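Local structure of beta-lactamase OXA-2 (Salmonella typhimurium, 1K38) at residues 13-19 / 226-231; 73-77 / 102-107; 183-188 / 199-205. The protein hydrolyses beta-lactam antibiotics such as oxacillin as a class D serine beta-lactamase, opening the lactam ring to give a substituted beta-amino acid and so conferring antibiotic resistance. All coordinates share one frame; numbering follows the deposited sequence.

Contact 1 of 3, residues 13-19 / 226-231; sequences FFSEFQA and FKREAI. With FMT (formic acid), chain C.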
loop_
_atom_site.group_PDB
_atom_site.type_symbol
_atom_site.label_atom_id
_atom_site.label_comp_id
_atom_site.label_asym_id
_atom_site.label_seq_id
_atom_site.Cartn_x
_atom_site.Cartn_y
_atom_site.Cartn_z
ATOM N N PHE A 13 23.511 -13.412 -13.007
ATOM C CA PHE A 13 23.032 -12.175 -12.408
ATOM C C PHE A 13 23.938 -11.746 -11.261
ATOM O O PHE A 13 24.190 -10.556 -11.072
ATOM C CB PHE A 13 21.593 -12.344 -11.920
ATOM C CG PHE A 13 20.597 -12.525 -13.034
ATOM C CD1 PHE A 13 20.371 -11.505 -13.954
ATOM C CD2 PHE A 13 19.903 -13.721 -13.176
ATOM C CE1 PHE A 13 19.469 -11.676 -15.001
ATOM C CE2 PHE A 13 19.000 -13.903 -14.216
ATOM C CZ PHE A 13 18.780 -12.879 -15.132
ATOM N N PHE A 14 24.433 -12.712 -10.494
ATOM C CA PHE A 14 25.325 -12.393 -9.387
ATOM C C PHE A 14 26.691 -11.979 -9.918
ATOM O O PHE A 14 27.298 -11.039 -9.415
ATOM C CB PHE A 14 25.478 -13.587 -8.441
ATOM C CG PHE A 14 24.282 -13.818 -7.560
ATOM C CD1 PHE A 14 23.160 -14.482 -8.042
ATOM C CD2 PHE A 14 24.269 -13.347 -6.252
ATOM C CE1 PHE A 14 22.037 -14.673 -7.230
ATOM C CE2 PHE A 14 23.154 -13.532 -5.434
ATOM C CZ PHE A 14 22.037 -14.196 -5.923
ATOM N N SER A 15 27.169 -12.679 -10.941
ATOM C CA SER A 15 28.465 -12.357 -11.523
ATOM C C SER A 15 28.412 -10.997 -12.216
ATOM O O SER A 15 29.393 -10.257 -12.215
ATOM C CB SER A 15 28.887 -13.445 -12.517
ATOM O OG SER A 15 27.934 -13.597 -13.553
ATOM N N GLU A 16 27.261 -10.668 -12.798
ATOM C CA GLU A 16 27.087 -9.392 -13.483
ATOM C C GLU A 16 27.407 -8.257 -12.522
ATOM O O GLU A 16 27.980 -7.240 -12.907
ATOM C CB GLU A 16 25.648 -9.243 -13.984
ATOM C CG GLU A 16 25.431 -8.032 -14.883
ATOM C CD GLU A 16 23.975 -7.823 -15.252
ATOM O OE1 GLU A 16 23.280 -8.824 -15.524
ATOM O OE2 GLU A 16 23.525 -6.656 -15.282
ATOM N N PHE A 17 27.031 -8.443 -11.262
ATOM C CA PHE A 17 27.269 -7.440 -10.238
ATOM C C PHE A 17 28.381 -7.854 -9.285
ATOM O O PHE A 17 28.472 -7.346 -8.166
ATOM C CB PHE A 17 25.969 -7.177 -9.475
ATOM C CG PHE A 17 24.902 -6.555 -10.322
ATOM C CD1 PHE A 17 24.981 -5.212 -10.684
ATOM C CD2 PHE A 17 23.848 -7.318 -10.812
ATOM C CE1 PHE A 17 24.031 -4.643 -11.524
ATOM C CE2 PHE A 17 22.891 -6.757 -11.653
ATOM C CZ PHE A 17 22.985 -5.414 -12.009
ATOM N N GLN A 18 29.228 -8.771 -9.747
ATOM C CA GLN A 18 30.355 -9.264 -8.964
ATOM C C GLN A 18 29.967 -9.452 -7.503
ATOM O O GLN A 18 30.591 -8.893 -6.602
ATOM C CB GLN A 18 31.527 -8.287 -9.078
ATOM C CG GLN A 18 32.016 -8.096 -10.510
ATOM C CD GLN A 18 33.044 -6.990 -10.637
ATOM O OE1 GLN A 18 32.758 -5.828 -10.359
ATOM N NE2 GLN A 18 34.249 -7.350 -11.062
ATOM N N ALA A 19 28.929 -10.249 -7.277
ATOM C CA ALA A 19 28.451 -10.495 -5.928
ATOM C C ALA A 19 28.383 -11.980 -5.607
ATOM O O ALA A 19 28.264 -12.823 -6.497
ATOM C CB ALA A 19 27.071 -9.863 -5.746
ATOM N N PHE A 226 23.929 -1.340 -3.404
ATOM C CA PHE A 226 23.059 -1.212 -4.570
ATOM C C PHE A 226 22.812 -2.562 -5.243
ATOM O O PHE A 226 21.811 -2.746 -5.935
ATOM C CB PHE A 226 23.659 -0.244 -5.603
ATOM C CG PHE A 226 24.762 -0.845 -6.434
ATOM C CD1 PHE A 226 26.054 -0.972 -5.925
ATOM C CD2 PHE A 226 24.498 -1.308 -7.722
ATOM C CE1 PHE A 226 27.068 -1.552 -6.691
ATOM C CE2 PHE A 226 25.507 -1.891 -8.491
ATOM C CZ PHE A 226 26.791 -2.011 -7.971
ATOM N N LYS A 227 23.727 -3.502 -5.035
ATOM C CA LYS A 227 23.628 -4.824 -5.643
ATOM C C LYS A 227 22.437 -5.637 -5.157
ATOM O O LYS A 227 21.967 -6.531 -5.859
ATOM C CB LYS A 227 24.915 -5.612 -5.388
ATOM C CG LYS A 227 26.161 -4.919 -5.906
ATOM C CD LYS A 227 27.398 -5.720 -5.567
ATOM C CE LYS A 227 28.654 -5.033 -6.076
ATOM N NZ LYS A 227 29.853 -5.886 -5.865
ATOM N N ARG A 228 21.961 -5.340 -3.954
ATOM C CA ARG A 228 20.828 -6.069 -3.397
ATOM C C ARG A 228 19.621 -5.949 -4.317
ATOM O O ARG A 228 19.081 -6.955 -4.785
ATOM C CB ARG A 228 20.500 -5.536 -2.003
ATOM C CG ARG A 228 21.630 -5.745 -0.996
ATOM C CD ARG A 228 21.328 -5.072 0.328
ATOM N NE ARG A 228 21.123 -3.632 0.161
ATOM C CZ ARG A 228 20.847 -2.794 1.154
ATOM N NH1 ARG A 228 20.740 -3.245 2.397
ATOM N NH2 ARG A 228 20.671 -1.502 0.899
ATOM N N GLU A 229 19.202 -4.719 -4.591
ATOM C CA GLU A 229 18.067 -4.509 -5.480
ATOM C C GLU A 229 18.394 -4.814 -6.940
ATOM O O GLU A 229 17.543 -5.312 -7.682
ATOM C CB GLU A 229 17.549 -3.070 -5.368
ATOM C CG GLU A 229 16.687 -2.814 -4.143
ATOM C CD GLU A 229 15.852 -1.547 -4.267
ATOM O OE1 GLU A 229 15.328 -1.281 -5.372
ATOM O OE2 GLU A 229 15.704 -0.827 -3.258
ATOM N N ALA A 230 19.623 -4.532 -7.360
ATOM C CA ALA A 230 19.998 -4.777 -8.748
ATOM C C ALA A 230 19.843 -6.245 -9.138
ATOM O O ALA A 230 19.273 -6.561 -10.179
ATOM C CB ALA A 230 21.430 -4.315 -8.996
ATOM N N ILE A 231 20.356 -7.141 -8.302
ATOM C CA ILE A 231 20.267 -8.566 -8.588
ATOM C C ILE A 231 18.823 -9.066 -8.545
ATOM O O ILE A 231 18.371 -9.752 -9.460
ATOM C CB ILE A 231 21.138 -9.375 -7.599
ATOM C CG1 ILE A 231 22.606 -8.971 -7.780
ATOM C CG2 ILE A 231 20.961 -10.873 -7.837
ATOM C CD1 ILE A 231 23.535 -9.483 -6.696
HETATM C C FMT C . 19.838 -1.421 5.384
HETATM O O1 FMT C . 20.584 -1.249 4.080
HETATM O O2 FMT C . 18.390 -0.900 5.284
#
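The Schellman motif that ends helix 11-16 packs against the N-terminal part of helix 226-238, with Phe17 and Ile231 carrying most of the contact. Gln18, with positive phi, is the C-prime residue: Ala19 N bonds to Phe14 O at 2.8 Å and Gln18 N to Ser15 O at 2.9 Å. The turn brings Phe17 O and Gln18 O to the extended side chain of Lys227. Both bonds from its ammonium group are weak, Lys227 NZ lying 3.1 Å from Phe17 O and 3.2 Å from Gln18 O, while Asp224 takes the same nitrogen in a salt bridge.

Around this polar corner the packing is apolar. Ala230 CB sits over one face of the Phe17 ring, 3.7 Å from its centroid and offset toward the rim, and the CG of neighbouring Glu16 lies over the opposite face. Ile231 divides its branches: CG1 reaches Phe17 CD2, CD1 touches Ala19 CB at 3.7 Å, and CG2, anti to the backbone N, is carried over the centre of the Phe14 ring in a CH-pi contact (4.0 Å to the centroid, 11° off the normal). Phe14 and Ile231 both continue onto Leu214 of strand 208-217.

On another side of helix 226-238, Arg228 NH1, which also donates to Gly191 O, lies 2.6 Å from O1 of a formic acid, probably from the crystallisation liquor. Ser99 and Thr190 hold the same molecule; Thr190 probably binds substrate, as in related enzymes. The N- and C-terminal helices thus pack together beside the central sheet, as in the penicillin-recognising serine beta-lactamase fold.

Contact 2 of 3, residues 73-77 / 102-107; sequences IFRWD and WVYELF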
loop_
_atom_site.group_PDB
_atom_site.type_symbol
_atom_site.label_atom_id
_atom_site.label_comp_id
_atom_site.label_asym_id
_atom_site.label_seq_id
_atom_site.Cartn_x
_atom_site.Cartn_y
_atom_site.Cartn_z
ATOM N N ILE A 73 4.794 10.354 16.274
ATOM C CA ILE A 73 6.107 10.873 15.928
ATOM C C ILE A 73 7.108 10.629 17.051
ATOM O O ILE A 73 6.802 10.832 18.228
ATOM C CB ILE A 73 6.044 12.390 15.641
ATOM C CG1 ILE A 73 5.161 12.653 14.416
ATOM C CG2 ILE A 73 7.446 12.942 15.427
ATOM C CD1 ILE A 73 5.001 14.120 14.084
ATOM N N PHE A 74 8.296 10.170 16.678
ATOM C CA PHE A 74 9.354 9.923 17.646
ATOM C C PHE A 74 10.411 10.995 17.421
ATOM O O PHE A 74 10.872 11.200 16.301
ATOM C CB PHE A 74 9.914 8.513 17.459
ATOM C CG PHE A 74 8.876 7.444 17.630
ATOM C CD1 PHE A 74 8.083 7.048 16.558
ATOM C CD2 PHE A 74 8.629 6.893 18.884
ATOM C CE1 PHE A 74 7.055 6.122 16.731
ATOM C CE2 PHE A 74 7.601 5.965 19.071
ATOM C CZ PHE A 74 6.812 5.580 17.991
ATOM N N ARG A 75 10.775 11.688 18.494
ATOM C CA ARG A 75 11.732 12.786 18.423
ATOM C C ARG A 75 13.208 12.411 18.367
ATOM O O ARG A 75 13.701 11.632 19.183
ATOM C CB ARG A 75 11.497 13.740 19.598
ATOM C CG ARG A 75 10.053 14.207 19.728
ATOM C CD ARG A 75 9.589 14.940 18.479
ATOM N NE ARG A 75 8.158 15.231 18.520
ATOM C CZ ARG A 75 7.496 15.870 17.561
ATOM N NH1 ARG A 75 8.132 16.292 16.476
ATOM N NH2 ARG A 75 6.192 16.080 17.682
ATOM N N TRP A 76 13.900 12.995 17.392
ATOM C CA TRP A 76 15.329 12.784 17.183
ATOM C C TRP A 76 16.091 13.504 18.297
ATOM O O TRP A 76 15.725 14.616 18.686
ATOM C CB TRP A 76 15.716 13.343 15.807
ATOM C CG TRP A 76 17.185 13.374 15.502
ATOM C CD1 TRP A 76 18.078 12.347 15.631
ATOM C CD2 TRP A 76 17.918 14.476 14.950
ATOM N NE1 TRP A 76 19.321 12.743 15.191
ATOM C CE2 TRP A 76 19.251 14.044 14.769
ATOM C CE3 TRP A 76 17.576 15.787 14.591
ATOM C CZ2 TRP A 76 20.245 14.877 14.239
ATOM C CZ3 TRP A 76 18.566 16.617 14.065
ATOM C CH2 TRP A 76 19.883 16.156 13.895
ATOM N N ASP A 77 17.141 12.869 18.810
ATOM C CA ASP A 77 17.934 13.453 19.890
ATOM C C ASP A 77 18.923 14.526 19.443
ATOM O O ASP A 77 19.576 15.160 20.276
ATOM C CB ASP A 77 18.689 12.358 20.651
ATOM C CG ASP A 77 19.480 11.441 19.733
ATOM O OD1 ASP A 77 20.000 11.922 18.703
ATOM O OD2 ASP A 77 19.590 10.238 20.053
ATOM N N TRP A 102 17.537 3.630 15.631
ATOM C CA TRP A 102 17.259 4.183 16.953
ATOM C C TRP A 102 15.789 4.164 17.350
ATOM O O TRP A 102 15.471 4.069 18.533
ATOM C CB TRP A 102 17.841 5.598 17.125
ATOM C CG TRP A 102 17.274 6.696 16.267
ATOM C CD1 TRP A 102 17.814 7.199 15.119
ATOM C CD2 TRP A 102 16.112 7.492 16.544
ATOM N NE1 TRP A 102 17.069 8.265 14.668
ATOM C CE2 TRP A 102 16.019 8.465 15.524
ATOM C CE3 TRP A 102 15.142 7.479 17.557
ATOM C CZ2 TRP A 102 14.994 9.421 15.489
ATOM C CZ3 TRP A 102 14.122 8.433 17.520
ATOM C CH2 TRP A 102 14.060 9.387 16.492
ATOM N N VAL A 103 14.891 4.237 16.373
ATOM C CA VAL A 103 13.465 4.198 16.680
ATOM C C VAL A 103 13.110 2.820 17.226
ATOM O O VAL A 103 12.408 2.694 18.232
ATOM C CB VAL A 103 12.609 4.475 15.419
ATOM C CG1 VAL A 103 11.139 4.192 15.708
ATOM C CG2 VAL A 103 12.784 5.917 14.983
ATOM N N TYR A 104 13.609 1.779 16.567
ATOM C CA TYR A 104 13.319 0.427 17.006
ATOM C C TYR A 104 14.058 0.042 18.281
ATOM O O TYR A 104 13.668 -0.900 18.965
ATOM C CB TYR A 104 13.577 -0.563 15.864
ATOM C CG TYR A 104 12.498 -0.468 14.803
ATOM C CD1 TYR A 104 12.428 0.631 13.948
ATOM C CD2 TYR A 104 11.493 -1.434 14.717
ATOM C CE1 TYR A 104 11.383 0.772 13.033
ATOM C CE2 TYR A 104 10.440 -1.304 13.803
ATOM C CZ TYR A 104 10.391 -0.197 12.966
ATOM O OH TYR A 104 9.353 -0.049 12.072
ATOM N N GLU A 105 15.115 0.778 18.608
ATOM C CA GLU A 105 15.844 0.512 19.843
ATOM C C GLU A 105 14.907 0.943 20.967
ATOM O O GLU A 105 14.855 0.321 22.027
ATOM C CB GLU A 105 17.140 1.322 19.894
ATOM C CG GLU A 105 18.238 0.781 18.989
ATOM C CD GLU A 105 19.487 1.641 19.014
ATOM O OE1 GLU A 105 19.974 1.949 20.123
ATOM O OE2 GLU A 105 19.984 2.006 17.926
ATOM N N LEU A 106 14.155 2.011 20.716
ATOM C CA LEU A 106 13.196 2.513 21.690
ATOM C C LEU A 106 12.126 1.452 21.926
ATOM O O LEU A 106 11.752 1.178 23.067
ATOM C CB LEU A 106 12.545 3.805 21.183
ATOM C CG LEU A 106 13.284 5.125 21.434
ATOM C CD1 LEU A 106 13.155 5.504 22.899
ATOM C CD2 LEU A 106 14.747 5.005 21.038
ATOM N N PHE A 107 11.638 0.851 20.842
ATOM C CA PHE A 107 10.616 -0.184 20.954
ATOM C C PHE A 107 11.163 -1.377 21.729
ATOM O O PHE A 107 10.492 -1.922 22.603
ATOM C CB PHE A 107 10.165 -0.683 19.575
ATOM C CG PHE A 107 9.545 0.372 18.700
ATOM C CD1 PHE A 107 8.989 1.527 19.241
ATOM C CD2 PHE A 107 9.479 0.180 17.323
ATOM C CE1 PHE A 107 8.376 2.475 18.423
ATOM C CE2 PHE A 107 8.868 1.119 16.495
ATOM C CZ PHE A 107 8.315 2.270 17.045
#
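Phe107 turns its edge to the face of Phe74 in an offset edge-to-face pair, the planes at 77° and the centroids 5.3 Å apart, where residues 73-77 pass along helix 101-111. Phe107 CE1 makes the nearest approach, 3.5 Å from Phe74 CZ. With CG anti to its own carbonyl carbon (chi1 -60°), the Phe74 ring is directed toward the helix, one turn of which offers both Phe107 and Val103. Val103 CG1 lies obliquely 4.3 Å from Phe74 CD1.

Trp102, from the same helix, packs alongside the backbone of the loop. Trp102 CH2 lies 3.5 Å from Arg75 O, and Phe74 O approaches the same ring at its edge, near the plane. Trp76 CB rests 4.0 Å from Trp102 CZ2, but the two indoles meet obliquely, their planes at 35°.

The contact belongs to the helical part of the penicillin-recognising fold: an irregular loop following helix 56-64 is laid over helix 101-111, and helix 92-97 touches both Val103 and Phe107.

Polar bonds fix the aromatic groups from outside the pair. Trp102 NE1 donates to His86 O, with Arg81 making a cation-pi contact to the indole, and Trp76 NE1 donates to Val79 O. Arg75 forms a salt bridge with Asp89, whose other oxygen accepts from Trp76 N.

Contact 3 of 3, residues 183-188 / 199-205; sequences NWILRA and WVGWVEW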
loop_
_atom_site.group_PDB
_atom_site.type_symbol
_atom_site.label_atom_id
_atom_site.label_comp_id
_atom_site.label_asym_id
_atom_site.label_seq_id
_atom_site.Cartn_x
_atom_site.Cartn_y
_atom_site.Cartn_z
ATOM N N ASN A 183 -1.263 -2.413 -11.817
ATOM C CA ASN A 183 -1.597 -3.794 -11.488
ATOM C C ASN A 183 -0.531 -4.562 -10.713
ATOM O O ASN A 183 -0.554 -5.791 -10.680
ATOM C CB ASN A 183 -1.954 -4.573 -12.762
ATOM C CG ASN A 183 -0.808 -4.649 -13.746
ATOM O OD1 ASN A 183 -0.844 -5.437 -14.695
ATOM N ND2 ASN A 183 0.211 -3.829 -13.538
ATOM N N TRP A 184 0.399 -3.853 -10.085
ATOM C CA TRP A 184 1.431 -4.531 -9.304
ATOM C C TRP A 184 1.922 -3.681 -8.135
ATOM O O TRP A 184 1.969 -2.453 -8.223
ATOM C CB TRP A 184 2.615 -4.933 -10.190
ATOM C CG TRP A 184 3.327 -3.795 -10.845
ATOM C CD1 TRP A 184 2.978 -3.164 -12.005
ATOM C CD2 TRP A 184 4.508 -3.142 -10.371
ATOM N NE1 TRP A 184 3.871 -2.158 -12.284
ATOM C CE2 TRP A 184 4.820 -2.122 -11.296
ATOM C CE3 TRP A 184 5.333 -3.318 -9.253
ATOM C CZ2 TRP A 184 5.923 -1.279 -11.138
ATOM C CZ3 TRP A 184 6.429 -2.481 -9.094
ATOM C CH2 TRP A 184 6.715 -1.472 -10.033
ATOM N N ILE A 185 2.271 -4.348 -7.038
ATOM C CA ILE A 185 2.762 -3.667 -5.845
ATOM C C ILE A 185 3.990 -4.379 -5.297
ATOM O O ILE A 185 3.956 -5.578 -5.025
ATOM C CB ILE A 185 1.684 -3.623 -4.729
ATOM C CG1 ILE A 185 0.430 -2.910 -5.245
ATOM C CG2 ILE A 185 2.223 -2.876 -3.504
ATOM C CD1 ILE A 185 -0.739 -2.931 -4.277
ATOM N N LEU A 186 5.074 -3.631 -5.139
ATOM C CA LEU A 186 6.315 -4.184 -4.610
ATOM C C LEU A 186 6.436 -3.799 -3.145
ATOM O O LEU A 186 6.456 -2.611 -2.814
ATOM C CB LEU A 186 7.520 -3.635 -5.389
ATOM C CG LEU A 186 8.919 -3.971 -4.849
ATOM C CD1 LEU A 186 9.174 -5.476 -4.919
ATOM C CD2 LEU A 186 9.968 -3.225 -5.670
ATOM N N ARG A 187 6.498 -4.809 -2.277
ATOM C CA ARG A 187 6.630 -4.599 -0.836
ATOM C C ARG A 187 7.935 -5.264 -0.432
ATOM O O ARG A 187 8.129 -6.456 -0.678
ATOM C CB ARG A 187 5.461 -5.244 -0.079
ATOM C CG ARG A 187 4.075 -4.842 -0.585
ATOM C CD ARG A 187 2.991 -5.451 0.302
ATOM N NE ARG A 187 1.677 -5.447 -0.341
ATOM C CZ ARG A 187 0.763 -4.491 -0.216
ATOM N NH1 ARG A 187 -0.393 -4.607 -0.861
ATOM N NH2 ARG A 187 0.990 -3.430 0.555
ATOM N N ALA A 188 8.835 -4.508 0.185
ATOM C CA ALA A 188 10.114 -5.089 0.563
ATOM C C ALA A 188 10.819 -4.349 1.687
ATOM O O ALA A 188 10.390 -3.280 2.115
ATOM C CB ALA A 188 11.015 -5.145 -0.660
ATOM N N TRP A 199 17.646 -8.215 0.985
ATOM C CA TRP A 199 16.504 -7.562 0.360
ATOM C C TRP A 199 15.491 -8.689 0.313
ATOM O O TRP A 199 15.721 -9.725 -0.315
ATOM C CB TRP A 199 16.737 -6.981 -1.040
ATOM C CG TRP A 199 15.659 -5.927 -1.337
ATOM C CD1 TRP A 199 15.109 -5.044 -0.436
ATOM C CD2 TRP A 199 15.056 -5.623 -2.601
ATOM N NE1 TRP A 199 14.211 -4.213 -1.063
ATOM C CE2 TRP A 199 14.158 -4.544 -2.392
ATOM C CE3 TRP A 199 15.185 -6.150 -3.890
ATOM C CZ2 TRP A 199 13.399 -3.988 -3.427
ATOM C CZ3 TRP A 199 14.430 -5.599 -4.919
ATOM C CH2 TRP A 199 13.548 -4.527 -4.683
ATOM N N VAL A 200 14.402 -8.513 1.052
ATOM C CA VAL A 200 13.351 -9.521 1.096
ATOM C C VAL A 200 12.010 -8.837 0.907
ATOM O O VAL A 200 11.857 -7.655 1.227
ATOM C CB VAL A 200 13.354 -10.291 2.440
ATOM C CG1 VAL A 200 14.755 -10.827 2.722
ATOM C CG2 VAL A 200 12.881 -9.394 3.579
ATOM N N GLY A 201 11.039 -9.579 0.384
ATOM C CA GLY A 201 9.727 -9.001 0.161
ATOM C C GLY A 201 8.986 -9.764 -0.911
ATOM O O GLY A 201 9.207 -10.957 -1.084
ATOM N N TRP A 202 8.104 -9.082 -1.627
ATOM C CA TRP A 202 7.355 -9.725 -2.696
ATOM C C TRP A 202 6.723 -8.694 -3.609
ATOM O O TRP A 202 6.633 -7.511 -3.272
ATOM C CB TRP A 202 6.263 -10.655 -2.125
ATOM C CG TRP A 202 5.092 -9.972 -1.433
ATOM C CD1 TRP A 202 3.983 -9.425 -2.029
ATOM C CD2 TRP A 202 4.892 -9.829 -0.018
ATOM N NE1 TRP A 202 3.107 -8.961 -1.071
ATOM C CE2 TRP A 202 3.639 -9.195 0.169
ATOM C CE3 TRP A 202 5.647 -10.178 1.109
ATOM C CZ2 TRP A 202 3.126 -8.904 1.442
ATOM C CZ3 TRP A 202 5.132 -9.888 2.380
ATOM C CH2 TRP A 202 3.886 -9.258 2.528
ATOM N N VAL A 203 6.334 -9.146 -4.793
ATOM C CA VAL A 203 5.656 -8.277 -5.736
ATOM C C VAL A 203 4.316 -8.953 -6.011
ATOM O O VAL A 203 4.261 -10.137 -6.357
ATOM C CB VAL A 203 6.458 -8.104 -7.049
ATOM C CG1 VAL A 203 6.703 -9.447 -7.700
ATOM C CG2 VAL A 203 5.707 -7.164 -7.982
ATOM N N GLU A 204 3.234 -8.203 -5.827
ATOM C CA GLU A 204 1.895 -8.744 -6.041
ATOM C C GLU A 204 1.362 -8.399 -7.411
ATOM O O GLU A 204 1.463 -7.255 -7.859
ATOM C CB GLU A 204 0.902 -8.183 -5.021
ATOM C CG GLU A 204 1.426 -8.045 -3.630
ATOM C CD GLU A 204 0.385 -7.503 -2.670
ATOM O OE1 GLU A 204 -0.593 -6.868 -3.124
ATOM O OE2 GLU A 204 0.557 -7.697 -1.456
ATOM N N TRP A 205 0.770 -9.399 -8.052
ATOM C CA TRP A 205 0.159 -9.246 -9.364
ATOM C C TRP A 205 -1.272 -9.762 -9.256
ATOM O O TRP A 205 -1.633 -10.408 -8.275
ATOM C CB TRP A 205 0.924 -10.053 -10.414
ATOM C CG TRP A 205 2.270 -9.488 -10.713
ATOM C CD1 TRP A 205 3.448 -9.796 -10.092
ATOM C CD2 TRP A 205 2.576 -8.478 -11.677
ATOM N NE1 TRP A 205 4.469 -9.038 -10.612
ATOM C CE2 TRP A 205 3.962 -8.219 -11.585
ATOM C CE3 TRP A 205 1.812 -7.761 -12.609
ATOM C CZ2 TRP A 205 4.604 -7.273 -12.393
ATOM C CZ3 TRP A 205 2.448 -6.822 -13.409
ATOM C CH2 TRP A 205 3.832 -6.585 -13.295
#
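Ile185-Glu204 and Arg187-Trp202 are the hydrogen-bonded pairs through which four backbone bonds join residues 184-188 to 199-205 as antiparallel strands. At the non-hydrogen-bonded pair Ala188-Gly201 the CA atoms close to 4.0 Å, and Gly201 CA makes a CA-H...O contact of 3.1 Å with Arg187 O.

Polar side chains meet on the face that carries Arg187, Trp202 and Glu204. Arg187 NE donates to Glu204 OE2 at 2.7 Å from above the carboxylate plane, while Trp202 NE1, 2.9 Å from Glu204 OE2, uses its anti lone pair. Two donors thus hold OE2 from different directions; with a weak bond from Arg187 NH1 to Glu204 OE1 (3.2 Å), they probably limit the carboxylate's rotation. Arg187 NH1 continues to Asp174 of the second subunit.

The strands form a hairpin of the central sheet, whose first strand runs on into Lys189, Thr190 and Gly191, which probably bind substrate, as in relatives.

Apolar contacts line the side of Leu186, Ala188 and Val203. Nearer the substrate residues, Ala188 CB lies 3.6 Å from Trp199 CE2, and Leu186 CD2 reaches Trp199 CH2. At the far end of the paired strands, Trp184 CB stands almost squarely over the six-membered ring of Trp205, 3.5 Å from its centroid, although the indoles barely overlap.

How the contacts relate
Contact 3 is the buried one, on two neighbouring strands of the central sheet, toward its 177-181 edge, while contacts 1 and 2 lie farther out, both partly buried, their centres about 32 Å apart. Backbone bonding and a buried ion pair define contact 3; contact 1 combines apolar packing with a helix-end turn and weak lysine bonds; contact 2 relies on aromatic and van der Waals packing. Contacts 1 and 3 meet where helix 226-238 lies on the sheet, Glu229 CG being 3.5 Å from Trp199 CE2. Contact 2 belongs to the helical part and touches neither of the others. Contact 1 brings near-terminal helices together, whereas contact 3 joins neighbouring strands of one hairpin.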